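Local coordinates for uncharacterized protein (PDB 4K61) that is of unknown function but belongs to a putative beta-lactamase-inhibitor-like, PepSY-like family, at residues 81-86 against 98-103; 25-30 against 43-48; 93-98 against 115-120. One frame throughout, in Å; residues are numbered along the deposited sequence.

Contact 1. Residues 81-86 against 98-103; sequences GMVQNV and VAVEVG
A classic beta bulge, in which Gln84 and Asn85 both stand opposite Glu101, interrupts the antiparallel pairing of 82-86 with 98-103. Glu101 O accepts from both amides of the bulge: Gln84 N lies 2.7 Å from Glu101 O in a nearly straight bond (172° at the hydrogen), whereas Asn85 N makes a weak bond of 3.3 Å to Glu101 O. The return bond runs from Glu101 N to Asn85 O at 2.9 Å. On the far side of the bulge Met82 and Gly103 form a regular hydrogen-bonded pair, with Met82 N 2.7 Å from Gly103 O and lying in that carbonyl's plane. The extra residue accompanies a marked twist, the N-to-C directions of the two short strands standing 139° apart.

Gln84 CG sits beside its backbone N and anti to the carbonyl carbon (chi1 -68°), and the extended chain beyond it carries the amide over Gly103, NE2 coming to 3.7 Å from Gly103 CA. Gly103 has no side chain to occupy that place.

The two strands form a hairpin within the antiparallel sheet of this PepSY-like protein, and their valines, apart from the bulge, line one face of it. Asn85 and Glu101 share the opposite face, where Asn85 CB meets Glu101 CB at 4.1 Å, while Asn85 ND2 is hydrogen-bonded to Thr87 OG1. Among the valines, Val83 CG1 approaches Val100 CG1 at 4.3 Å. Val86 and Val98 lie side by side, pointing the same way, with Val86 CG1 4.1 Å from Val98 CG1. Helix 67-75 covers Val83, Val100 and Val102 with Phe73 and Val98 with Val69, while Met62 and Val65 of a loop lie on Val86.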
loop_
_atom_site.group_PDB
_atom_site.type_symbol
_atom_site.label_atom_id
_atom_site.label_comp_id
_atom_site.label_asym_id
_atom_site.label_seq_id
_atom_site.Cartn_x
_atom_site.Cartn_y
_atom_site.Cartn_z
ATOM N N GLY A 81 1.233 -14.875 13.619
ATOM C CA GLY A 81 0.137 -14.813 12.650
ATOM C C GLY A 81 0.456 -15.321 11.255
ATOM O O GLY A 81 1.593 -15.659 10.946
HETATM N N MSE A 82 -0.569 -15.354 10.418
HETATM C CA MSE A 82 -0.434 -15.682 9.006
HETATM C C MSE A 82 -0.310 -14.377 8.248
HETATM O O MSE A 82 -1.185 -13.527 8.343
HETATM C CB MSE A 82 -1.715 -16.438 8.586
HETATM C CG MSE A 82 -1.775 -17.927 8.922
HETATM SE SE MSE A 82 -2.037 -18.256 10.867
HETATM C CE MSE A 82 -2.744 -20.096 10.910
ATOM N N VAL A 83 0.753 -14.217 7.461
ATOM C CA VAL A 83 0.887 -13.011 6.632
ATOM C C VAL A 83 -0.145 -13.040 5.517
ATOM O O VAL A 83 -0.204 -14.004 4.754
ATOM C CB VAL A 83 2.301 -12.854 6.037
ATOM C CG1 VAL A 83 2.356 -11.676 5.073
ATOM C CG2 VAL A 83 3.299 -12.667 7.162
ATOM N N GLN A 84 -0.981 -12.012 5.442
ATOM C CA GLN A 84 -2.053 -11.948 4.464
ATOM C C GLN A 84 -1.880 -10.880 3.416
ATOM O O GLN A 84 -2.503 -10.948 2.359
ATOM C CB GLN A 84 -3.399 -11.743 5.154
ATOM C CG GLN A 84 -3.815 -12.949 5.954
ATOM C CD GLN A 84 -5.072 -12.715 6.772
ATOM O OE1 GLN A 84 -5.506 -11.580 6.968
ATOM N NE2 GLN A 84 -5.636 -13.792 7.289
ATOM N N ASN A 85 -1.038 -9.885 3.684
ATOM C CA ASN A 85 -0.725 -8.864 2.694
ATOM C C ASN A 85 0.605 -8.227 3.022
ATOM O O ASN A 85 0.968 -8.095 4.196
ATOM C CB ASN A 85 -1.827 -7.822 2.582
ATOM C CG ASN A 85 -1.581 -6.792 1.451
ATOM O OD1 ASN A 85 -2.022 -6.951 0.313
ATOM N ND2 ASN A 85 -0.861 -5.723 1.783
ATOM N N VAL A 86 1.360 -7.913 1.968
ATOM C CA VAL A 86 2.628 -7.187 2.093
ATOM C C VAL A 86 2.646 -6.114 0.996
ATOM O O VAL A 86 2.484 -6.435 -0.179
ATOM C CB VAL A 86 3.854 -8.102 1.935
ATOM C CG1 VAL A 86 5.129 -7.309 2.101
ATOM C CG2 VAL A 86 3.784 -9.216 2.972
ATOM N N VAL A 98 7.081 -0.477 4.664
ATOM C CA VAL A 98 6.568 -1.813 4.378
ATOM C C VAL A 98 5.357 -2.062 5.291
ATOM O O VAL A 98 5.498 -2.064 6.517
ATOM C CB VAL A 98 7.585 -2.942 4.616
ATOM C CG1 VAL A 98 7.023 -4.284 4.182
ATOM C CG2 VAL A 98 8.880 -2.672 3.876
ATOM N N ALA A 99 4.184 -2.253 4.699
ATOM C CA ALA A 99 2.977 -2.497 5.466
ATOM C C ALA A 99 2.677 -3.996 5.417
ATOM O O ALA A 99 2.526 -4.604 4.327
ATOM C CB ALA A 99 1.817 -1.702 4.923
ATOM N N VAL A 100 2.642 -4.615 6.591
ATOM C CA VAL A 100 2.386 -6.059 6.675
ATOM C C VAL A 100 1.066 -6.293 7.400
ATOM O O VAL A 100 0.843 -5.743 8.478
ATOM C CB VAL A 100 3.490 -6.775 7.454
ATOM C CG1 VAL A 100 3.151 -8.241 7.562
ATOM C CG2 VAL A 100 4.830 -6.546 6.781
ATOM N N GLU A 101 0.183 -7.094 6.803
ATOM C CA GLU A 101 -1.060 -7.474 7.472
ATOM C C GLU A 101 -1.003 -8.938 7.854
ATOM O O GLU A 101 -0.671 -9.782 7.012
ATOM C CB GLU A 101 -2.296 -7.207 6.619
ATOM C CG GLU A 101 -3.559 -7.396 7.449
ATOM C CD GLU A 101 -4.800 -6.716 6.874
ATOM O OE1 GLU A 101 -4.654 -5.721 6.122
ATOM O OE2 GLU A 101 -5.926 -7.146 7.235
ATOM N N VAL A 102 -1.324 -9.227 9.118
ATOM C CA VAL A 102 -1.366 -10.602 9.605
ATOM C C VAL A 102 -2.737 -10.951 10.159
ATOM O O VAL A 102 -3.387 -10.095 10.772
ATOM C CB VAL A 102 -0.322 -10.866 10.692
ATOM C CG1 VAL A 102 1.071 -10.688 10.130
ATOM C CG2 VAL A 102 -0.509 -9.956 11.900
ATOM N N GLY A 103 -3.120 -12.217 9.996
ATOM C CA GLY A 103 -4.304 -12.796 10.619
ATOM C C GLY A 103 -3.789 -13.735 11.703
ATOM O O GLY A 103 -2.836 -14.467 11.482
#

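Contact 2. Residues 25-30 against 43-48; sequences SHDESY and KVWFDG
Tyr30 and Asp47 bring the two backbones closest, with 4.9 Å between Tyr30 CA and Asp47 CA. Residues 27-30 form a type II' turn closed by two bonds, Asp27 N to Tyr30 O at 2.9 Å and Tyr30 N to Asp27 O at 2.8 Å. Tyr30 CA also makes a C-H...O contact of 3.3 Å with Phe46 O.

The polar link is made by Asp27 and Trp45. Asp27 CG lies anti to its backbone N (chi1 180°), and OD2 receives the indole N-H of Trp45, the distance from NE1 to Asp27 OD2 being 2.9 Å with an angle of 172° at the hydrogen. The oxygen lies in the indole plane, yet the indole nitrogen meets it from above the carboxylate plane. Ala136 N, at the start of helix 136-139, gives Asp27 OD2 a second hydrogen bond, so two N-H groups grip this one oxygen.

Beside this bond Trp45 turns its edge toward the face of Tyr30 in an offset edge-to-face pair, the Tyr30 ring and the five-membered ring of Trp45 standing 6.0 Å apart between centroids with planes at 72°. Trp45 CD1 touches Tyr30 CB at 3.8 Å. At the edge of the tyrosine ring CD1 lies 3.6 Å from Phe46 O. Phe46 itself points away from this contact and packs on helix 6-15.

Strand 30-37 lies between strands 23-27 and 40-46, so Trp45 reaches past the middle strand to the two-residue turn of a beta hairpin, tying together consecutive strands of an antiparallel meander.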
loop_
_atom_site.group_PDB
_atom_site.type_symbol
_atom_site.label_atom_id
_atom_site.label_comp_id
_atom_site.label_asym_id
_atom_site.label_seq_id
_atom_site.Cartn_x
_atom_site.Cartn_y
_atom_site.Cartn_z
ATOM N N SER A 25 -10.801 4.399 -9.165
ATOM C CA SER A 25 -11.733 4.480 -8.055
ATOM C C SER A 25 -11.483 5.769 -7.274
ATOM O O SER A 25 -10.581 6.539 -7.612
ATOM C CB SER A 25 -11.617 3.250 -7.138
ATOM O OG SER A 25 -10.355 3.196 -6.533
ATOM N N HIS A 26 -12.365 6.024 -6.310
ATOM C CA HIS A 26 -12.310 7.210 -5.461
ATOM C C HIS A 26 -12.030 6.745 -4.030
ATOM O O HIS A 26 -12.544 5.712 -3.607
ATOM C CB HIS A 26 -13.660 7.922 -5.517
ATOM C CG HIS A 26 -13.931 8.630 -6.807
ATOM N ND1 HIS A 26 -14.802 9.694 -6.868
ATOM C CD2 HIS A 26 -13.454 8.463 -8.069
ATOM C CE1 HIS A 26 -14.874 10.136 -8.110
ATOM N NE2 HIS A 26 -14.074 9.401 -8.862
ATOM N N ASP A 27 -11.178 7.466 -3.303
ATOM C CA ASP A 27 -10.795 7.083 -1.934
ATOM C C ASP A 27 -10.664 8.399 -1.198
ATOM O O ASP A 27 -9.719 9.154 -1.404
ATOM C CB ASP A 27 -9.473 6.311 -1.928
ATOM C CG ASP A 27 -9.016 5.882 -0.528
ATOM O OD1 ASP A 27 -9.701 6.190 0.479
ATOM O OD2 ASP A 27 -7.931 5.240 -0.465
ATOM N N GLU A 28 -11.662 8.668 -0.366
ATOM C CA GLU A 28 -11.913 9.977 0.212
ATOM C C GLU A 28 -11.617 11.140 -0.776
ATOM O O GLU A 28 -12.365 11.341 -1.756
ATOM C CB GLU A 28 -11.283 10.074 1.622
ATOM C CG GLU A 28 -9.770 10.129 1.798
ATOM C CD GLU A 28 -9.325 9.904 3.258
ATOM O OE1 GLU A 28 -10.101 9.347 4.093
ATOM O OE2 GLU A 28 -8.180 10.306 3.586
ATOM N N SER A 29 -10.528 11.869 -0.552
ATOM C CA SER A 29 -10.170 13.037 -1.364
ATOM C C SER A 29 -9.420 12.726 -2.683
ATOM O O SER A 29 -9.011 13.647 -3.384
ATOM C CB SER A 29 -9.245 13.925 -0.528
ATOM O OG SER A 29 -8.938 15.103 -1.255
ATOM N N TYR A 30 -9.197 11.449 -3.002
ATOM C CA TYR A 30 -8.231 11.057 -4.033
ATOM C C TYR A 30 -8.811 10.165 -5.118
ATOM O O TYR A 30 -9.822 9.467 -4.917
ATOM C CB TYR A 30 -7.090 10.292 -3.354
ATOM C CG TYR A 30 -6.449 11.085 -2.264
ATOM C CD1 TYR A 30 -5.532 12.100 -2.556
ATOM C CD2 TYR A 30 -6.777 10.849 -0.939
ATOM C CE1 TYR A 30 -4.982 12.875 -1.552
ATOM C CE2 TYR A 30 -6.204 11.599 0.072
ATOM C CZ TYR A 30 -5.313 12.603 -0.244
ATOM O OH TYR A 30 -4.782 13.335 0.775
ATOM N N LYS A 43 -0.912 0.710 -7.205
ATOM C CA LYS A 43 -1.929 1.696 -7.007
ATOM C C LYS A 43 -1.273 3.028 -6.784
ATOM O O LYS A 43 -0.249 3.144 -6.100
ATOM C CB LYS A 43 -2.852 1.362 -5.820
ATOM C CG LYS A 43 -3.836 0.242 -6.098
ATOM C CD LYS A 43 -4.654 -0.083 -4.855
ATOM C CE LYS A 43 -5.732 -1.098 -5.144
ATOM N NZ LYS A 43 -5.134 -2.438 -5.349
ATOM N N VAL A 44 -1.838 4.046 -7.408
ATOM C CA VAL A 44 -1.301 5.383 -7.263
ATOM C C VAL A 44 -2.466 6.320 -6.935
ATOM O O VAL A 44 -3.526 6.275 -7.579
ATOM C CB VAL A 44 -0.600 5.894 -8.534
ATOM C CG1 VAL A 44 -0.031 7.270 -8.306
ATOM C CG2 VAL A 44 0.540 4.985 -8.951
ATOM N N TRP A 45 -2.260 7.112 -5.893
ATOM C CA TRP A 45 -3.259 8.063 -5.395
ATOM C C TRP A 45 -2.932 9.429 -5.951
ATOM O O TRP A 45 -1.771 9.875 -5.825
ATOM C CB TRP A 45 -3.229 8.153 -3.855
ATOM C CG TRP A 45 -3.992 7.058 -3.135
ATOM C CD1 TRP A 45 -5.165 7.185 -2.454
ATOM C CD2 TRP A 45 -3.619 5.677 -3.028
ATOM N NE1 TRP A 45 -5.564 5.976 -1.951
ATOM C CE2 TRP A 45 -4.618 5.035 -2.272
ATOM C CE3 TRP A 45 -2.528 4.915 -3.491
ATOM C CZ2 TRP A 45 -4.577 3.685 -1.987
ATOM C CZ3 TRP A 45 -2.483 3.568 -3.177
ATOM C CH2 TRP A 45 -3.505 2.967 -2.455
ATOM N N PHE A 46 -3.956 10.106 -6.519
ATOM C CA PHE A 46 -3.783 11.462 -7.021
ATOM C C PHE A 46 -4.734 12.393 -6.310
ATOM O O PHE A 46 -5.920 12.052 -6.105
ATOM C CB PHE A 46 -4.086 11.541 -8.520
ATOM C CG PHE A 46 -3.142 10.767 -9.361
ATOM C CD1 PHE A 46 -3.385 9.430 -9.610
ATOM C CD2 PHE A 46 -1.986 11.354 -9.884
ATOM C CE1 PHE A 46 -2.514 8.681 -10.369
ATOM C CE2 PHE A 46 -1.096 10.586 -10.651
ATOM C CZ PHE A 46 -1.374 9.267 -10.898
ATOM N N ASP A 47 -4.240 13.587 -5.968
ATOM C CA ASP A 47 -5.142 14.610 -5.459
ATOM C C ASP A 47 -5.911 15.334 -6.584
ATOM O O ASP A 47 -5.720 15.055 -7.756
ATOM C CB ASP A 47 -4.404 15.590 -4.508
ATOM C CG ASP A 47 -3.319 16.424 -5.202
ATOM O OD1 ASP A 47 -3.390 16.670 -6.442
ATOM O OD2 ASP A 47 -2.404 16.858 -4.438
ATOM N N GLY A 48 -6.729 16.311 -6.228
ATOM C CA GLY A 48 -7.483 17.101 -7.220
ATOM C C GLY A 48 -6.645 17.906 -8.203
ATOM O O GLY A 48 -7.149 18.329 -9.248
HETATM O O HOH W 1 -7.787 15.708 -3.522
#

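Contact 3. Residues 93-98 against 115-120; sequences KWQSIV and FTPTGE
Gln95 CG lies anti to the backbone N (chi1 -171°), and the extended chain beyond it carries the amide obliquely across Thr116 and Pro117. There NE2 comes to 3.5 Å from Thr116 CG2, and Gln95 CD lies 3.8 Å from Pro117 CD. Thr116 OG1 stands between its own backbone N and carbonyl carbon (chi1 65°) and donates to Glu120 OE1 at 2.7 Å, across the type I turn that runs from Thr116 to Gly119. A water donates to Gln95 OE1 at 3.0 Å and also to Thr118 OG1, bridging the segments at the surface.

Deeper in, Val98 and Phe115 form an antiparallel hydrogen-bonded pair, Val98 N to Phe115 O and Phe115 N to Val98 O each measuring 2.9 Å. Phe115 CD1 brings the ring edge to 3.7 Å from Val98 O, and the ring packs on Val69, Ala72 and Phe73 of helix 67-75.

Two residues further out, Ser96 O meets Pro117 CD at 3.3 Å. Proline has no N-H to offer Ser96 O, so a carbon meets that oxygen where a further pair would need an amide, consistent with the pairing ending here.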
loop_
_atom_site.group_PDB
_atom_site.type_symbol
_atom_site.label_atom_id
_atom_site.label_comp_id
_atom_site.label_asym_id
_atom_site.label_seq_id
_atom_site.Cartn_x
_atom_site.Cartn_y
_atom_site.Cartn_z
ATOM N N LYS A 93 7.504 12.729 -0.838
ATOM C CA LYS A 93 8.387 13.467 0.073
ATOM C C LYS A 93 8.652 12.820 1.431
ATOM O O LYS A 93 9.313 13.414 2.263
ATOM C CB LYS A 93 7.818 14.870 0.308
ATOM C CG LYS A 93 7.654 15.671 -0.974
ATOM C CD LYS A 93 7.107 17.065 -0.713
ATOM C CE LYS A 93 6.772 17.768 -2.016
ATOM N NZ LYS A 93 6.424 19.200 -1.765
ATOM N N TRP A 94 8.125 11.630 1.669
ATOM C CA TRP A 94 8.341 10.942 2.946
ATOM C C TRP A 94 9.024 9.619 2.724
ATOM O O TRP A 94 9.027 9.103 1.604
ATOM C CB TRP A 94 7.025 10.665 3.625
ATOM C CG TRP A 94 6.104 11.838 3.714
ATOM C CD1 TRP A 94 6.434 13.178 3.732
ATOM C CD2 TRP A 94 4.692 11.780 3.869
ATOM N NE1 TRP A 94 5.300 13.930 3.848
ATOM C CE2 TRP A 94 4.218 13.104 3.931
ATOM C CE3 TRP A 94 3.779 10.745 3.922
ATOM C CZ2 TRP A 94 2.867 13.406 4.081
ATOM C CZ3 TRP A 94 2.444 11.037 4.064
ATOM C CH2 TRP A 94 1.994 12.359 4.139
ATOM N N GLN A 95 9.569 9.054 3.805
ATOM C CA GLN A 95 10.212 7.722 3.757
ATOM C C GLN A 95 9.210 6.634 3.402
ATOM O O GLN A 95 8.034 6.658 3.803
ATOM C CB GLN A 95 10.890 7.352 5.099
ATOM C CG GLN A 95 11.755 6.089 5.039
ATOM C CD GLN A 95 12.614 5.913 6.283
ATOM O OE1 GLN A 95 13.825 5.940 6.216
ATOM N NE2 GLN A 95 11.974 5.724 7.430
ATOM N N SER A 96 9.692 5.644 2.666
ATOM C CA SER A 96 8.844 4.501 2.313
ATOM C C SER A 96 8.538 3.621 3.544
ATOM O O SER A 96 9.224 3.648 4.566
ATOM C CB SER A 96 9.512 3.649 1.242
ATOM O OG SER A 96 9.666 4.413 0.057
ATOM N N ILE A 97 7.500 2.823 3.406
ATOM C CA ILE A 97 7.000 1.958 4.481
ATOM C C ILE A 97 6.720 0.585 3.920
ATOM O O ILE A 97 6.152 0.473 2.818
ATOM C CB ILE A 97 5.701 2.545 5.083
ATOM C CG1 ILE A 97 5.998 3.843 5.826
ATOM C CG2 ILE A 97 5.012 1.531 5.998
ATOM C CD1 ILE A 97 4.723 4.585 6.210
ATOM N N VAL A 98 7.081 -0.477 4.664
ATOM C CA VAL A 98 6.568 -1.813 4.378
ATOM C C VAL A 98 5.357 -2.062 5.291
ATOM O O VAL A 98 5.498 -2.064 6.517
ATOM C CB VAL A 98 7.585 -2.942 4.616
ATOM C CG1 VAL A 98 7.023 -4.284 4.182
ATOM C CG2 VAL A 98 8.880 -2.672 3.876
ATOM N N PHE A 115 6.542 -0.873 8.967
ATOM C CA PHE A 115 7.963 -0.920 9.163
ATOM C C PHE A 115 8.654 0.128 8.289
ATOM O O PHE A 115 8.258 0.340 7.128
ATOM C CB PHE A 115 8.513 -2.270 8.718
ATOM C CG PHE A 115 8.051 -3.437 9.525
ATOM C CD1 PHE A 115 6.891 -4.119 9.193
ATOM C CD2 PHE A 115 8.804 -3.884 10.608
ATOM C CE1 PHE A 115 6.506 -5.245 9.912
ATOM C CE2 PHE A 115 8.405 -4.964 11.349
ATOM C CZ PHE A 115 7.265 -5.660 11.005
ATOM N N THR A 116 9.724 0.735 8.790
ATOM C CA THR A 116 10.637 1.457 7.923
ATOM C C THR A 116 11.417 0.424 7.082
ATOM O O THR A 116 11.424 -0.768 7.410
ATOM C CB THR A 116 11.670 2.272 8.722
ATOM O OG1 THR A 116 12.512 1.386 9.461
ATOM C CG2 THR A 116 10.968 3.209 9.681
ATOM N N PRO A 117 12.089 0.886 6.021
ATOM C CA PRO A 117 12.828 -0.078 5.198
ATOM C C PRO A 117 13.978 -0.763 5.945
ATOM O O PRO A 117 14.454 -1.811 5.504
ATOM C CB PRO A 117 13.333 0.785 4.034
ATOM C CG PRO A 117 12.368 1.929 3.960
ATOM C CD PRO A 117 12.080 2.224 5.405
ATOM N N THR A 118 14.421 -0.194 7.065
ATOM C CA THR A 118 15.456 -0.818 7.893
ATOM C C THR A 118 14.878 -1.637 9.052
ATOM O O THR A 118 15.605 -2.070 9.925
ATOM C CB THR A 118 16.455 0.238 8.443
ATOM O OG1 THR A 118 15.755 1.322 9.067
ATOM C CG2 THR A 118 17.323 0.792 7.317
ATOM N N GLY A 119 13.569 -1.825 9.078
ATOM C CA GLY A 119 12.922 -2.744 10.020
ATOM C C GLY A 119 12.457 -2.205 11.351
ATOM O O GLY A 119 12.010 -2.975 12.216
ATOM N N GLU A 120 12.468 -0.888 11.522
ATOM C CA GLU A 120 11.925 -0.342 12.747
ATOM C C GLU A 120 10.405 -0.317 12.619
ATOM O O GLU A 120 9.879 0.068 11.589
ATOM C CB GLU A 120 12.483 1.037 13.008
ATOM C CG GLU A 120 13.958 0.971 13.415
ATOM C CD GLU A 120 14.905 0.966 12.240
ATOM O OE1 GLU A 120 14.550 1.550 11.195
ATOM O OE2 GLU A 120 16.039 0.417 12.384
HETATM O O HOH W 2 14.882 3.362 7.320
#

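Overall arrangement
All three contacts belong to one antiparallel sheet whose strands follow one another in chain order. Contact 1 runs along nearly all of strand 97-103, and contact 3 sits at its beginning; they share Val98, which faces 82-86 on one side and 115-120 on the other. Their centres are 16 Å apart, and they touch directly where Val100 CG2 packs against Phe115 CE1 at 3.8 Å, both residues meeting helix 67-75. Contact 2 is separate: its centre lies about 23 Å from that of contact 1, on the opposite side of the chain's centre, and 22 Å from that of contact 3, with nearest atoms about 8 Å away in both cases. It gathers the first three strands of the sheet.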